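Local structure of LbaCas13a H328A (C2c2) (Lachnospiraceae bacterium NK4A179, 5WLH) at residues A[180-183]-A[184-188]. The protein binds precursor CRISPR RNA and, as a Cas13a nuclease, probably processes it and cleaves RNA when a target pairs with the guide. Sequence-based numbering, arbitrary orientation.
Sequences RIIA and KYLKK
Three successive i to i+4 backbone hydrogen bonds, from Lys184, Tyr185 and Leu186 back to Arg180, Ile181 and Ile182, form the C-terminal turn of helix 175-185. Lys184 N donates to Arg180 O at 3.0 Å and Tyr185 N to Ile181 O at 2.8 Å. The third, Leu186 N to Ile182 O at 3.1 Å, is the most bent at the acceptor, with a C=O...N angle of 131° and the donor lifted out of the carbonyl plane; Leu186 then leaves helical geometry at psi 133°, which ends the helix.

Apolar contacts follow the same spacing. Ile182 and Leu186 run alongside each other, CG2 to CD2 at 4.1 Å, and Ile181 CG2 approaches Tyr185 CD2 at 4.3 Å. With CG anti to the backbone N (chi1 -174°), the Lys184 chain sets its CG 3.8 Å above the centre of one face of the Tyr185 ring.

The charged ends turn to acids: Arg180 forms salt bridges with Asp176 and Asp356, and both charges converge on Asp358, Lys184 NZ by a salt bridge and Arg180 NH1 by a long, weak ion pair.

Around this helix end, Ile181 and Tyr185 pack on helix 83-96, Ile182 and Leu186 on helix 193-206, and Ala183 on helix 357-388.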
# COMPACT_ATOMS: atom_id res chain seq x y z
N ARG A 180 -15.10 -36.78 1.64
CA ARG A 180 -14.15 -35.94 2.38
C ARG A 180 -12.81 -35.87 1.67
O ARG A 180 -12.20 -34.79 1.60
CB ARG A 180 -13.98 -36.48 3.80
CG ARG A 180 -15.05 -35.98 4.75
CD ARG A 180 -15.22 -36.89 5.97
NE ARG A 180 -16.44 -36.54 6.68
CZ ARG A 180 -16.51 -35.62 7.63
NH1 ARG A 180 -15.41 -34.98 8.01
NH2 ARG A 180 -17.67 -35.35 8.22
N ILE A 181 -12.34 -36.99 1.13
CA ILE A 181 -11.04 -37.04 0.47
C ILE A 181 -11.05 -36.19 -0.79
O ILE A 181 -10.06 -35.50 -1.10
CB ILE A 181 -10.67 -38.50 0.14
CG1 ILE A 181 -10.20 -39.22 1.41
CG2 ILE A 181 -9.61 -38.56 -0.92
CD1 ILE A 181 -9.66 -40.59 1.14
N ILE A 182 -12.14 -36.24 -1.55
CA ILE A 182 -12.23 -35.47 -2.78
C ILE A 182 -12.19 -33.97 -2.48
O ILE A 182 -11.41 -33.22 -3.07
CB ILE A 182 -13.50 -35.85 -3.56
CG1 ILE A 182 -13.33 -37.25 -4.15
CG2 ILE A 182 -13.80 -34.82 -4.63
CD1 ILE A 182 -14.58 -37.75 -4.87
N ALA A 183 -13.02 -33.52 -1.54
CA ALA A 183 -13.09 -32.10 -1.25
C ALA A 183 -11.81 -31.58 -0.62
O ALA A 183 -11.45 -30.42 -0.82
CB ALA A 183 -14.28 -31.81 -0.34
N LYS A 184 -11.10 -32.43 0.14
CA LYS A 184 -9.93 -31.98 0.87
C LYS A 184 -8.63 -32.14 0.09
O LYS A 184 -7.74 -31.29 0.19
CB LYS A 184 -9.82 -32.72 2.20
CG LYS A 184 -8.71 -32.21 3.10
CD LYS A 184 -8.67 -32.94 4.42
CE LYS A 184 -10.03 -32.96 5.08
NZ LYS A 184 -9.94 -33.00 6.57
N TYR A 185 -8.50 -33.21 -0.71
CA TYR A 185 -7.22 -33.54 -1.31
C TYR A 185 -7.19 -33.52 -2.83
O TYR A 185 -6.11 -33.62 -3.40
CB TYR A 185 -6.77 -34.93 -0.83
CG TYR A 185 -6.56 -35.01 0.66
CD1 TYR A 185 -5.56 -34.26 1.28
CD2 TYR A 185 -7.36 -35.82 1.46
CE1 TYR A 185 -5.36 -34.33 2.65
CE2 TYR A 185 -7.17 -35.89 2.83
CZ TYR A 185 -6.17 -35.14 3.42
OH TYR A 185 -5.98 -35.21 4.78
N LEU A 186 -8.33 -33.39 -3.50
CA LEU A 186 -8.30 -33.49 -4.96
C LEU A 186 -7.49 -32.36 -5.57
O LEU A 186 -7.67 -31.18 -5.23
CB LEU A 186 -9.72 -33.47 -5.53
CG LEU A 186 -9.77 -33.60 -7.05
CD1 LEU A 186 -9.08 -34.87 -7.51
CD2 LEU A 186 -11.21 -33.54 -7.51
N LYS A 187 -6.61 -32.72 -6.51
CA LYS A 187 -5.83 -31.75 -7.26
C LYS A 187 -6.71 -30.65 -7.84
O LYS A 187 -7.79 -30.91 -8.37
CB LYS A 187 -5.07 -32.46 -8.39
CG LYS A 187 -3.60 -32.11 -8.45
CD LYS A 187 -2.90 -32.87 -9.55
CE LYS A 187 -2.87 -32.09 -10.83
NZ LYS A 187 -1.99 -30.90 -10.74
N LYS A 188 -6.23 -29.41 -7.74
CA LYS A 188 -7.03 -28.24 -8.10
C LYS A 188 -7.45 -28.27 -9.57
O LYS A 188 -8.58 -27.91 -9.91
CB LYS A 188 -6.26 -26.95 -7.78
CG LYS A 188 -5.91 -26.67 -6.28
CD LYS A 188 -4.90 -27.66 -5.64
CE LYS A 188 -3.71 -27.94 -6.57
NZ LYS A 188 -2.97 -29.17 -6.18